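PDB 4HMW: pyridoxamine 5'-phosphate oxidase from Burkholderia, which catalyses FMN-dependent oxidations by molecular oxygen in the terminal steps of phenazine antibiotic biosynthesis, releasing hydrogen peroxide. Local coordinates for residues E22-P27 / T210-P215; K35-T40 / Q109-S114; L180-M185 / N206-T211; E186-S191 / H196-Y201. One frame throughout, in Å; residues are numbered along the deposited sequence. Where two conformers were deposited one is given.

All four contacts gather on one antiparallel sheet and the elements laid against it. Contact 2, entirely buried, sets helix 30-43 on strand 109-119 through an indole and an amide. Contact 4, also buried, is the hairpin of strands 184-189 and 197-204, rich in backbone bonds and charged groups, and meets FMN as contact 2 does. The segments of contacts 1 and 3 overlap at T210-T211 of the last strand, 207-212: contact 1 is a surface contact held by an amide, contact 3 a small, partly buried one made by a single indole. Contact 4 is nested inside the loops closed by contacts 1 and 3, and a salt bridge E22-R36 ties contact 1 to contact 2.

Contact 1: E22-P27 / T210-P215; sequences EYDDPP and TTQLQP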
# COMPACT_ATOMS: atom_id res chain seq x y z
N GLU B 22 -9.78 18.73 -12.38
CA GLU B 22 -8.53 18.42 -13.10
C GLU B 22 -8.60 17.15 -13.95
O GLU B 22 -7.75 16.91 -14.82
CB GLU B 22 -7.38 18.31 -12.10
CG GLU B 22 -7.11 19.59 -11.35
CD GLU B 22 -7.88 19.72 -10.02
OE1 GLU B 22 -8.77 18.87 -9.72
OE2 GLU B 22 -7.58 20.71 -9.29
N TYR B 23 -9.61 16.32 -13.71
CA TYR B 23 -9.78 15.12 -14.51
C TYR B 23 -9.93 15.50 -15.97
O TYR B 23 -9.38 14.84 -16.84
CB TYR B 23 -11.00 14.37 -14.00
CG TYR B 23 -11.46 13.13 -14.73
CD1 TYR B 23 -10.68 11.95 -14.81
CD2 TYR B 23 -12.72 13.09 -15.26
CE1 TYR B 23 -11.14 10.83 -15.44
CE2 TYR B 23 -13.20 11.95 -15.87
CZ TYR B 23 -12.43 10.83 -15.97
OH TYR B 23 -13.02 9.73 -16.59
N ASP B 24 -10.65 16.58 -16.25
CA ASP B 24 -10.81 16.98 -17.63
C ASP B 24 -9.85 18.08 -18.05
O ASP B 24 -9.73 18.38 -19.23
CB ASP B 24 -12.25 17.38 -17.91
CG ASP B 24 -13.17 16.18 -17.98
OD1 ASP B 24 -12.82 15.16 -18.64
OD2 ASP B 24 -14.24 16.24 -17.36
N ASP B 25 -9.12 18.64 -17.10
CA ASP B 25 -8.13 19.66 -17.45
C ASP B 25 -6.89 19.58 -16.53
O ASP B 25 -6.72 20.38 -15.63
CB ASP B 25 -8.82 21.01 -17.38
CG ASP B 25 -7.99 22.13 -17.96
OD1 ASP B 25 -7.06 21.84 -18.76
OD2 ASP B 25 -8.28 23.29 -17.59
N PRO B 26 -6.02 18.62 -16.78
CA PRO B 26 -4.94 18.34 -15.82
C PRO B 26 -3.84 19.40 -15.75
O PRO B 26 -3.48 19.94 -16.77
CB PRO B 26 -4.34 17.05 -16.37
CG PRO B 26 -5.40 16.48 -17.25
CD PRO B 26 -6.08 17.61 -17.85
N PRO B 27 -3.30 19.68 -14.55
CA PRO B 27 -2.09 20.50 -14.45
C PRO B 27 -0.94 19.87 -15.23
O PRO B 27 -0.89 18.65 -15.39
CB PRO B 27 -1.77 20.48 -12.95
CG PRO B 27 -2.99 20.07 -12.28
CD PRO B 27 -3.81 19.26 -13.23
N THR B 210 -0.81 12.67 -20.19
CA THR B 210 -1.94 12.21 -19.42
C THR B 210 -2.94 11.38 -20.23
O THR B 210 -3.12 11.57 -21.44
CB THR B 210 -2.70 13.36 -18.71
OG1 THR B 210 -3.21 14.27 -19.69
CG2 THR B 210 -1.81 14.13 -17.73
N THR B 211 -3.58 10.46 -19.52
CA THR B 211 -4.62 9.60 -20.08
C THR B 211 -5.71 9.39 -19.05
O THR B 211 -5.43 9.28 -17.87
CB THR B 211 -4.04 8.17 -20.39
OG1 THR B 211 -2.70 8.26 -20.91
CG2 THR B 211 -4.93 7.40 -21.36
N GLN B 212 -6.97 9.30 -19.50
CA GLN B 212 -8.05 8.86 -18.63
C GLN B 212 -8.23 7.36 -18.84
O GLN B 212 -8.14 6.88 -19.95
CB GLN B 212 -9.37 9.58 -18.96
CG GLN B 212 -9.31 11.09 -18.72
CD GLN B 212 -10.61 11.78 -19.11
OE1 GLN B 212 -11.35 11.29 -19.98
NE2 GLN B 212 -10.91 12.90 -18.48
N LEU B 213 -8.48 6.63 -17.76
CA LEU B 213 -8.57 5.16 -17.82
C LEU B 213 -9.97 4.65 -17.48
O LEU B 213 -10.71 5.25 -16.69
CB LEU B 213 -7.56 4.51 -16.84
CG LEU B 213 -6.13 5.00 -16.93
CD1 LEU B 213 -5.30 4.34 -15.84
CD2 LEU B 213 -5.49 4.75 -18.29
N GLN B 214 -10.30 3.49 -18.03
CA GLN B 214 -11.55 2.80 -17.66
C GLN B 214 -11.42 2.18 -16.27
O GLN B 214 -10.35 1.73 -15.87
CB GLN B 214 -11.90 1.75 -18.70
CG GLN B 214 -12.19 2.34 -20.09
CD GLN B 214 -12.55 1.29 -21.11
OE1 GLN B 214 -13.43 0.46 -20.88
NE2 GLN B 214 -11.87 1.31 -22.26
N PRO B 215 -12.50 2.21 -15.48
CA PRO B 215 -12.49 1.73 -14.10
C PRO B 215 -12.46 0.22 -13.93
O PRO B 215 -11.99 -0.25 -12.84
CB PRO B 215 -13.82 2.24 -13.56
CG PRO B 215 -14.71 2.37 -14.75
CD PRO B 215 -13.80 2.79 -15.87
OXT PRO B 215 -12.91 -0.55 -14.83
O HOH W 1 -11.91 7.44 -15.56
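This is a surface contact in which the loop ahead of helix 30-43 is pinned to the C-terminal end of the last strand, 207-212, mainly by Q212 against Y23 and D24. The Q212 amide lies stacked on the Y23 ring, the two planes only 17° apart, with NE2 over the ring centre and 3.6 Å from Y23 CZ. The same nitrogen donates twice, to the backbone carbonyl Y23 O at 3.0 Å and to the carboxylate oxygen D24 OD1, also at 3.0 Å. Both acceptors lie close to the amide plane, but each is approached from above its own plane, so the two bonds and the stack together fix the rotation of the amide. Q212 reaches the loop with CG beside its backbone N (chi1 -64°) and the rest of the chain extended. D24 has a second partner for its other oxygen, OD2, in a salt bridge to R152 of the second subunit. Farther along the ring, the hydroxyl Y23 OH donates to a water at 2.7 Å, and that water donates in turn to L213 O, bridging the loop to the backbone just beyond Q212. At the other end P26 meets T210 more loosely, P26 CG standing 4.0 Å from T210 OG1. The chain terminus beyond belongs to the dimer interface, where P215 OXT bonds to S143 of the second subunit. Within the subunit, strand 197-204 runs beside 207-212, and its Y201 packs against P26 and T210, while E22 and P27 rest on helix 30-43.

Contact 2: K35-T40 / Q109-S114; sequences KRWLAT and QQIMIS. With FMN (flavin mononucleotide), chain C.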
# COMPACT_ATOMS: atom_id res chain seq x y z
N LYS B 35 -0.26 17.92 -4.43
CA LYS B 35 -0.36 18.89 -3.35
C LYS B 35 -1.77 19.42 -3.15
O LYS B 35 -2.19 19.66 -2.01
CB LYS B 35 0.62 20.04 -3.56
CG LYS B 35 2.08 19.63 -3.45
CD LYS B 35 3.01 20.86 -3.57
CE LYS B 35 4.44 20.43 -3.48
NZ LYS B 35 5.36 21.49 -3.91
N ARG B 36 -2.49 19.61 -4.26
CA ARG B 36 -3.86 20.12 -4.14
C ARG B 36 -4.72 19.10 -3.42
O ARG B 36 -5.50 19.43 -2.53
CB ARG B 36 -4.45 20.40 -5.52
CG ARG B 36 -4.00 21.68 -6.18
CD ARG B 36 -4.78 21.92 -7.48
NE ARG B 36 -4.04 22.82 -8.35
CZ ARG B 36 -4.29 23.01 -9.64
NH1 ARG B 36 -5.30 22.36 -10.20
NH2 ARG B 36 -3.54 23.86 -10.35
N TRP B 37 -4.56 17.82 -3.81
CA TRP B 37 -5.31 16.76 -3.20
C TRP B 37 -5.01 16.62 -1.71
O TRP B 37 -5.94 16.40 -0.92
CB TRP B 37 -5.15 15.41 -3.95
CG TRP B 37 -6.06 15.26 -5.12
CD1 TRP B 37 -6.61 16.26 -5.86
CD2 TRP B 37 -6.56 14.03 -5.67
NE1 TRP B 37 -7.45 15.73 -6.82
CE2 TRP B 37 -7.43 14.37 -6.73
CE3 TRP B 37 -6.37 12.70 -5.35
CZ2 TRP B 37 -8.12 13.40 -7.48
CZ3 TRP B 37 -7.02 11.73 -6.11
CH2 TRP B 37 -7.89 12.08 -7.16
N LEU B 38 -3.74 16.74 -1.34
CA LEU B 38 -3.37 16.64 0.07
C LEU B 38 -3.97 17.80 0.88
O LEU B 38 -4.39 17.64 2.03
CB LEU B 38 -1.84 16.63 0.26
CG LEU B 38 -1.27 15.23 0.03
CD1 LEU B 38 0.15 15.28 -0.36
CD2 LEU B 38 -1.42 14.39 1.30
N ALA B 39 -4.02 18.97 0.26
CA ALA B 39 -4.57 20.14 0.99
C ALA B 39 -6.08 19.94 1.16
O ALA B 39 -6.64 20.25 2.23
CB ALA B 39 -4.27 21.38 0.25
N THR B 40 -6.74 19.39 0.14
CA THR B 40 -8.18 19.18 0.26
C THR B 40 -8.46 18.07 1.28
O THR B 40 -9.47 18.11 2.02
CB THR B 40 -8.79 18.84 -1.10
OG1 THR B 40 -8.62 19.95 -1.98
CG2 THR B 40 -10.26 18.50 -0.97
N GLN B 109 -10.50 8.45 -2.44
CA GLN B 109 -9.41 8.82 -3.35
C GLN B 109 -8.17 7.97 -3.12
O GLN B 109 -7.83 7.63 -1.99
CB GLN B 109 -9.02 10.32 -3.19
CG GLN B 109 -10.06 11.28 -3.71
CD GLN B 109 -9.75 12.71 -3.30
OE1 GLN B 109 -9.68 13.04 -2.11
NE2 GLN B 109 -9.59 13.58 -4.27
N GLN B 110 -7.51 7.63 -4.20
CA GLN B 110 -6.20 7.00 -4.07
C GLN B 110 -5.22 7.72 -5.01
O GLN B 110 -5.60 8.31 -6.01
CB GLN B 110 -6.21 5.47 -4.26
CG GLN B 110 -6.76 5.00 -5.47
CD GLN B 110 -6.79 3.45 -5.66
OE1 GLN B 110 -5.90 2.70 -5.27
NE2 GLN B 110 -7.84 3.00 -6.33
N ILE B 111 -3.95 7.71 -4.62
CA ILE B 111 -2.90 8.24 -5.45
C ILE B 111 -1.76 7.26 -5.49
O ILE B 111 -1.27 6.83 -4.45
CB ILE B 111 -2.34 9.60 -4.95
CG1 ILE B 111 -3.48 10.60 -4.70
CG2 ILE B 111 -1.36 10.16 -5.97
CD1 ILE B 111 -2.98 11.96 -4.11
N MET B 112 -1.34 6.90 -6.68
CA MET B 112 -0.23 5.97 -6.88
C MET B 112 0.95 6.76 -7.41
O MET B 112 0.79 7.52 -8.36
CB MET B 112 -0.57 4.93 -7.92
CG MET B 112 0.56 3.97 -8.17
SD MET B 112 0.43 2.97 -9.65
CE MET B 112 0.98 4.17 -10.88
N ILE B 113 2.11 6.57 -6.79
CA ILE B 113 3.34 7.28 -7.16
C ILE B 113 4.37 6.22 -7.44
O ILE B 113 4.81 5.53 -6.54
CB ILE B 113 3.80 8.19 -6.01
CG1 ILE B 113 2.64 9.09 -5.57
CG2 ILE B 113 5.02 9.05 -6.37
CD1 ILE B 113 2.79 9.70 -4.19
N SER B 114 4.75 6.05 -8.69
CA SER B 114 5.76 5.05 -9.03
C SER B 114 6.99 5.75 -9.57
O SER B 114 6.89 6.62 -10.43
CB SER B 114 5.23 4.06 -10.04
OG SER B 114 4.32 3.18 -9.43
N1 FMN C . -10.10 -3.30 -8.46
C2 FMN C . -10.22 -4.63 -8.78
O2 FMN C . -9.91 -5.03 -9.88
N3 FMN C . -10.64 -5.52 -7.83
C4 FMN C . -11.01 -5.09 -6.58
O4 FMN C . -11.39 -5.93 -5.74
C4A FMN C . -10.92 -3.74 -6.26
N5 FMN C . -11.32 -3.27 -5.02
C5A FMN C . -11.18 -1.91 -4.73
C6 FMN C . -11.54 -1.46 -3.48
C7 FMN C . -11.39 -0.13 -3.15
C7M FMN C . -11.80 0.31 -1.79
C8 FMN C . -10.91 0.77 -4.10
C8M FMN C . -10.71 2.21 -3.76
C9 FMN C . -10.54 0.32 -5.35
C9A FMN C . -10.71 -1.02 -5.69
N10 FMN C . -10.36 -1.51 -6.97
C10 FMN C . -10.48 -2.85 -7.23
C1' FMN C . -9.85 -0.65 -8.08
C2' FMN C . -8.32 -0.64 -8.10
O2' FMN C . -7.78 0.18 -7.04
C3' FMN C . -7.76 -0.14 -9.43
O3' FMN C . -8.29 1.15 -9.67
C4' FMN C . -8.09 -1.10 -10.59
O4' FMN C . -8.14 -2.43 -10.09
C5' FMN C . -7.13 -0.94 -11.75
O5' FMN C . -5.79 -1.09 -11.31
P FMN C . -4.60 -1.30 -12.35
O1P FMN C . -4.69 -2.71 -12.90
O2P FMN C . -4.77 -0.26 -13.48
O3P FMN C . -3.35 -1.13 -11.55
O HOH W 2 -8.70 15.49 -1.52
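W37, on helix 30-43, lays one indole face against Q109 of strand 109-119, and this is the tight part of the contact. Q109 NE2 stands 3.2 Å above the ring plane, over its centre, and is 3.4 Å from W37 CE2. The amide is inclined at 40° to the indole rather than lying flat on it. Q109 CG adds a CH-pi contact, 4.3 Å from the centroid of the W37 six-membered ring. Beside it I111 CG1 packs obliquely 3.6 Å from W37 CE3, and the carbonyl Q110 O sits at the indole edge near its plane, 3.7 Å from W37 CZ3. The rings of F20 and F187 also meet W37 edge-to-face. The looser side is watery: one water donates to W37 O and to Q109 OE1, the latter at 2.7 Å, and T107 OG1 also bonds to Q109 OE1. Q110 lies on the other face of the strand; there its CG, set between the backbone N and carbonyl carbon (chi1 55°), and an extended chain carry NE2 to the ribityl hydroxyl oxygen O2' of FMN at 2.9 Å in a nearly straight bond. Q110 OE1 is taken by the backbone N of V67 of the second subunit. Neighbouring glutamines thus serve opposite faces of one strand: an amide over an aromatic in the helix-sheet core, and an amide joining cofactor to dimer interface.

Contact 3: L180-M185 / N206-T211; sequences LEPHEM and NDWKTT
W208 is the residue through which strand 207-212 touches the corner at P182-E184, where the chain passes from strand 175-182 to strand 184-189. Entering from N206, the second segment becomes strand at D207 and then presents the indole. W208 CG lies beside the backbone N (chi1 -68°), and the six-membered ring is carried across to the corner, which it meets at the CZ3 and CH2 end. W208 CH2 comes 3.4 Å from the carbonyl P182 O, which sits at the ring edge near its plane, and 4.2 Å from P182 CB, the apolar part of the contact. W208 CZ3 lies 3.6 Å from H183 O, approached obliquely, and 4.0 Å from E184 N, again near the ring plane. The indole thus meets mostly backbone, and no hydrogen bond crosses between the segments; W208 NE1 instead makes a weak bond to E29. The ring also packs on P30, at the start of helix 30-43, and on Y201 of the adjoining strand. Past W208 the strand runs on away from the corner. On the corner itself E184 points away from the indole, and its carboxylate forms a salt bridge with R87 of the second subunit, a residue that binds FMN. H183 and E184 both face S114 of strand 109-119, which makes the corner a classic beta bulge, with the tip of the W208 six-membered ring set against its backbone.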
# COMPACT_ATOMS: atom_id res chain seq x y z
N LEU B 180 11.27 10.18 -3.33
CA LEU B 180 10.62 9.36 -4.30
C LEU B 180 10.23 10.25 -5.44
O LEU B 180 9.32 11.05 -5.32
CB LEU B 180 9.42 8.65 -3.67
CG LEU B 180 8.57 7.75 -4.59
CD1 LEU B 180 9.43 6.68 -5.23
CD2 LEU B 180 7.39 7.14 -3.83
N GLU B 181 10.94 10.13 -6.55
CA GLU B 181 10.73 10.96 -7.73
C GLU B 181 9.93 10.17 -8.76
O GLU B 181 10.37 9.11 -9.24
CB GLU B 181 12.07 11.40 -8.34
CG GLU B 181 12.96 12.11 -7.36
CD GLU B 181 14.17 12.77 -8.01
OE1 GLU B 181 14.52 12.42 -9.17
OE2 GLU B 181 14.78 13.63 -7.33
N PRO B 182 8.73 10.66 -9.09
CA PRO B 182 7.86 9.83 -9.91
C PRO B 182 8.23 9.84 -11.38
O PRO B 182 8.65 10.89 -11.89
CB PRO B 182 6.48 10.49 -9.73
CG PRO B 182 6.78 11.91 -9.38
CD PRO B 182 8.05 11.86 -8.58
N HIS B 183 8.05 8.70 -12.05
CA HIS B 183 7.93 8.68 -13.52
C HIS B 183 6.50 8.37 -13.95
O HIS B 183 6.19 8.40 -15.15
CB HIS B 183 8.87 7.64 -14.15
CG HIS B 183 8.58 6.24 -13.76
ND1 HIS B 183 9.28 5.59 -12.77
CD2 HIS B 183 7.65 5.35 -14.21
CE1 HIS B 183 8.78 4.37 -12.61
NE2 HIS B 183 7.80 4.21 -13.47
N GLU B 184 5.63 8.06 -12.98
CA GLU B 184 4.24 7.74 -13.29
C GLU B 184 3.43 8.03 -12.05
O GLU B 184 3.86 7.70 -10.96
CB GLU B 184 4.08 6.26 -13.70
CG GLU B 184 2.64 5.88 -14.03
CD GLU B 184 2.47 4.41 -14.42
OE1 GLU B 184 1.36 4.03 -14.84
OE2 GLU B 184 3.46 3.62 -14.34
N MET B 185 2.27 8.66 -12.20
CA MET B 185 1.31 8.81 -11.11
C MET B 185 -0.11 8.55 -11.59
O MET B 185 -0.43 8.83 -12.71
CB MET B 185 1.36 10.21 -10.52
CG MET B 185 2.67 10.45 -9.84
SD MET B 185 2.83 12.00 -9.00
CE MET B 185 1.39 12.08 -8.05
N ASN B 206 11.00 15.54 -20.96
CA ASN B 206 10.96 16.64 -20.00
C ASN B 206 9.54 17.01 -19.66
O ASN B 206 9.31 17.89 -18.85
CB ASN B 206 11.68 17.88 -20.56
CG ASN B 206 13.19 17.74 -20.54
OD1 ASN B 206 13.76 16.95 -19.79
ND2 ASN B 206 13.86 18.53 -21.37
N ASP B 207 8.59 16.32 -20.29
CA ASP B 207 7.19 16.66 -20.11
C ASP B 207 6.41 15.47 -19.58
O ASP B 207 6.98 14.40 -19.32
CB ASP B 207 6.60 17.13 -21.43
CG ASP B 207 7.37 18.30 -22.04
OD1 ASP B 207 7.50 19.35 -21.35
OD2 ASP B 207 7.86 18.17 -23.19
N TRP B 208 5.12 15.66 -19.39
CA TRP B 208 4.24 14.60 -18.93
C TRP B 208 3.12 14.38 -19.93
O TRP B 208 2.68 15.33 -20.56
CB TRP B 208 3.63 14.92 -17.56
CG TRP B 208 4.62 14.95 -16.44
CD1 TRP B 208 5.39 16.01 -16.05
CD2 TRP B 208 4.95 13.87 -15.56
NE1 TRP B 208 6.17 15.65 -14.99
CE2 TRP B 208 5.92 14.34 -14.67
CE3 TRP B 208 4.50 12.54 -15.44
CZ2 TRP B 208 6.45 13.54 -13.65
CZ3 TRP B 208 5.02 11.75 -14.44
CH2 TRP B 208 5.99 12.25 -13.56
N LYS B 209 2.71 13.13 -20.08
CA LYS B 209 1.54 12.74 -20.87
C LYS B 209 0.43 12.25 -19.93
O LYS B 209 0.69 11.51 -18.99
CB LYS B 209 1.96 11.61 -21.79
CG LYS B 209 0.89 10.95 -22.61
CD LYS B 209 1.55 9.81 -23.42
CE LYS B 209 2.04 8.66 -22.50
NZ LYS B 209 3.31 7.98 -22.92
N THR B 210 -0.81 12.67 -20.19
CA THR B 210 -1.94 12.21 -19.42
C THR B 210 -2.94 11.38 -20.23
O THR B 210 -3.12 11.57 -21.44
CB THR B 210 -2.70 13.36 -18.71
OG1 THR B 210 -3.21 14.27 -19.69
CG2 THR B 210 -1.81 14.13 -17.73
N THR B 211 -3.58 10.46 -19.52
CA THR B 211 -4.62 9.60 -20.08
C THR B 211 -5.71 9.39 -19.05
O THR B 211 -5.43 9.28 -17.87
CB THR B 211 -4.04 8.17 -20.39
OG1 THR B 211 -2.70 8.26 -20.91
CG2 THR B 211 -4.93 7.40 -21.36

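Contact 4: E186-S191 / H196-Y201; sequences EFWAAS and HRRLRY. With FMN (flavin mononucleotide), chain C.
A beta hairpin joins strands 184-189 and 197-204, and one of its faces, bearing E186, W188 and R198, forms part of the FMN site. The strands run antiparallel: F187-L199 and A189-R197 are hydrogen-bonded pairs, with F187 N to L199 O at 2.8 Å, while E186-R200 and W188-R198 are non-hydrogen-bonded. R198 grips E186 side-on, NE to OE2 at 2.8 Å and NH2 to OE1, in two nearly straight bonds that lie in the guanidinium plane and reach the syn side of each carboxylate oxygen, tilted out of the carboxylate plane. The chain of R198 bends at chi3 (65°), and its NH2 also donates to the FMN phosphate oxygen O2P at 2.8 Å. E186 thus positions the guanidinium, and its carboxylate is likely to offset part of the arginine's charge; S146 of the second subunit and Q214 take NH1. W188 lies alongside the cofactor, its CH2 3.4 Å from the methyl carbon C8M of FMN, and H196 sets CD2 3.5 Å from W188 CZ2, the ring planes 44° apart. On the opposite face F187 packs obliquely on Y201, with F187 CE1 3.8 Å from Y201 CD1. Toward the turn R197 folds back, bent at chi2 and chi3, and NE and the backbone N both donate to A189 O, from opposite faces of its plane, while NH2 reaches A190 O. Where the strands part, H196 ND1 accepts the backbone N-H of S191 at 3.1 Å, S191 N lying only 1° out of the H196 ring plane.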
# COMPACT_ATOMS: atom_id res chain seq x y z
N GLU B 186 -0.95 8.01 -10.72
CA GLU B 186 -2.37 7.93 -11.04
C GLU B 186 -3.16 8.52 -9.92
O GLU B 186 -2.85 8.30 -8.71
CB GLU B 186 -2.89 6.49 -11.24
CG GLU B 186 -4.41 6.53 -11.66
CD GLU B 186 -5.21 5.21 -11.59
OE1 GLU B 186 -4.60 4.09 -11.63
OE2 GLU B 186 -6.47 5.31 -11.52
N PHE B 187 -4.18 9.26 -10.33
CA PHE B 187 -5.13 9.87 -9.41
C PHE B 187 -6.46 9.20 -9.66
O PHE B 187 -6.94 9.17 -10.79
CB PHE B 187 -5.21 11.35 -9.72
CG PHE B 187 -3.94 12.09 -9.39
CD1 PHE B 187 -2.90 12.11 -10.30
CD2 PHE B 187 -3.79 12.76 -8.19
CE1 PHE B 187 -1.73 12.74 -10.03
CE2 PHE B 187 -2.61 13.43 -7.92
CZ PHE B 187 -1.57 13.41 -8.85
N TRP B 188 -7.05 8.65 -8.61
CA TRP B 188 -8.32 7.89 -8.69
C TRP B 188 -9.34 8.46 -7.72
O TRP B 188 -9.04 8.66 -6.56
CB TRP B 188 -8.03 6.45 -8.32
CG TRP B 188 -9.15 5.43 -8.41
CD1 TRP B 188 -9.34 4.54 -9.42
CD2 TRP B 188 -10.19 5.16 -7.46
NE1 TRP B 188 -10.40 3.72 -9.16
CE2 TRP B 188 -10.93 4.05 -7.95
CE3 TRP B 188 -10.52 5.69 -6.21
CZ2 TRP B 188 -12.01 3.52 -7.27
CZ3 TRP B 188 -11.59 5.14 -5.53
CH2 TRP B 188 -12.32 4.07 -6.06
N ALA B 189 -10.57 8.70 -8.19
CA ALA B 189 -11.61 9.24 -7.32
C ALA B 189 -12.90 8.50 -7.59
O ALA B 189 -13.40 8.48 -8.70
CB ALA B 189 -11.78 10.71 -7.53
N ALA B 190 -13.46 7.92 -6.55
CA ALA B 190 -14.66 7.10 -6.64
C ALA B 190 -15.85 7.92 -7.11
O ALA B 190 -16.00 9.12 -6.78
CB ALA B 190 -14.98 6.48 -5.29
N SER B 191 -16.73 7.25 -7.85
CA SER B 191 -18.00 7.81 -8.33
C SER B 191 -19.11 6.89 -7.92
O SER B 191 -18.97 5.68 -8.00
CB SER B 191 -18.01 7.83 -9.84
OG SER B 191 -16.99 8.66 -10.34
N HIS B 196 -15.51 5.34 -12.08
CA HIS B 196 -14.57 6.12 -11.27
C HIS B 196 -13.69 6.99 -12.16
O HIS B 196 -13.40 6.61 -13.30
CB HIS B 196 -13.71 5.15 -10.46
CG HIS B 196 -14.51 4.18 -9.67
ND1 HIS B 196 -15.51 4.58 -8.83
CD2 HIS B 196 -14.49 2.83 -9.62
CE1 HIS B 196 -16.06 3.52 -8.25
NE2 HIS B 196 -15.46 2.44 -8.72
N ARG B 197 -13.24 8.12 -11.63
CA ARG B 197 -12.36 9.04 -12.35
C ARG B 197 -10.94 8.57 -12.18
O ARG B 197 -10.47 8.47 -11.05
CB ARG B 197 -12.46 10.46 -11.77
CG ARG B 197 -13.65 11.25 -12.19
CD ARG B 197 -14.95 10.88 -11.51
NE ARG B 197 -14.96 10.87 -10.04
CZ ARG B 197 -15.16 11.92 -9.26
NH1 ARG B 197 -15.29 13.15 -9.74
NH2 ARG B 197 -15.21 11.73 -7.96
N ARG B 198 -10.27 8.30 -13.29
CA ARG B 198 -8.90 7.77 -13.27
C ARG B 198 -8.05 8.59 -14.21
O ARG B 198 -8.31 8.62 -15.40
CB ARG B 198 -8.86 6.32 -13.74
CG ARG B 198 -9.69 5.34 -12.87
CD ARG B 198 -9.40 3.92 -13.30
NE ARG B 198 -8.00 3.56 -13.03
CZ ARG B 198 -7.42 2.42 -13.40
NH1 ARG B 198 -8.09 1.51 -14.08
NH2 ARG B 198 -6.13 2.21 -13.08
N LEU B 199 -7.06 9.28 -13.66
CA LEU B 199 -6.17 10.12 -14.44
C LEU B 199 -4.75 9.64 -14.24
O LEU B 199 -4.20 9.68 -13.12
CB LEU B 199 -6.28 11.58 -13.95
CG LEU B 199 -5.39 12.59 -14.67
CD1 LEU B 199 -5.79 12.79 -16.14
CD2 LEU B 199 -5.44 13.93 -13.92
N ARG B 200 -4.15 9.20 -15.32
CA ARG B 200 -2.78 8.72 -15.32
C ARG B 200 -1.82 9.73 -15.93
O ARG B 200 -2.09 10.28 -16.99
CB ARG B 200 -2.68 7.39 -16.10
CG ARG B 200 -1.24 6.97 -16.37
CD ARG B 200 -1.13 5.74 -17.26
NE ARG B 200 -1.66 4.53 -16.68
CZ ARG B 200 -2.03 3.46 -17.40
NH1 ARG B 200 -1.99 3.49 -18.74
NH2 ARG B 200 -2.49 2.36 -16.79
N TYR B 201 -0.74 10.02 -15.21
CA TYR B 201 0.40 10.80 -15.70
C TYR B 201 1.58 9.88 -15.96
O TYR B 201 1.95 9.09 -15.10
CB TYR B 201 0.89 11.78 -14.67
CG TYR B 201 0.10 13.07 -14.52
CD1 TYR B 201 -1.09 13.10 -13.80
CD2 TYR B 201 0.55 14.27 -15.08
CE1 TYR B 201 -1.80 14.27 -13.64
CE2 TYR B 201 -0.16 15.45 -14.94
CZ TYR B 201 -1.34 15.44 -14.20
OH TYR B 201 -2.05 16.58 -14.00
N1 FMN C . -10.10 -3.30 -8.46
C2 FMN C . -10.22 -4.63 -8.78
O2 FMN C . -9.91 -5.03 -9.88
N3 FMN C . -10.64 -5.52 -7.83
C4 FMN C . -11.01 -5.09 -6.58
O4 FMN C . -11.39 -5.93 -5.74
C4A FMN C . -10.92 -3.74 -6.26
N5 FMN C . -11.32 -3.27 -5.02
C5A FMN C . -11.18 -1.91 -4.73
C6 FMN C . -11.54 -1.46 -3.48
C7 FMN C . -11.39 -0.13 -3.15
C7M FMN C . -11.80 0.31 -1.79
C8 FMN C . -10.91 0.77 -4.10
C8M FMN C . -10.71 2.21 -3.76
C9 FMN C . -10.54 0.32 -5.35
C9A FMN C . -10.71 -1.02 -5.69
N10 FMN C . -10.36 -1.51 -6.97
C10 FMN C . -10.48 -2.85 -7.23
C1' FMN C . -9.85 -0.65 -8.08
C2' FMN C . -8.32 -0.64 -8.10
O2' FMN C . -7.78 0.18 -7.04
C3' FMN C . -7.76 -0.14 -9.43
O3' FMN C . -8.29 1.15 -9.67
C4' FMN C . -8.09 -1.10 -10.59
O4' FMN C . -8.14 -2.43 -10.09
C5' FMN C . -7.13 -0.94 -11.75
O5' FMN C . -5.79 -1.09 -11.31
P FMN C . -4.60 -1.30 -12.35
O1P FMN C . -4.69 -2.71 -12.90
O2P FMN C . -4.77 -0.26 -13.48
O3P FMN C . -3.35 -1.13 -11.55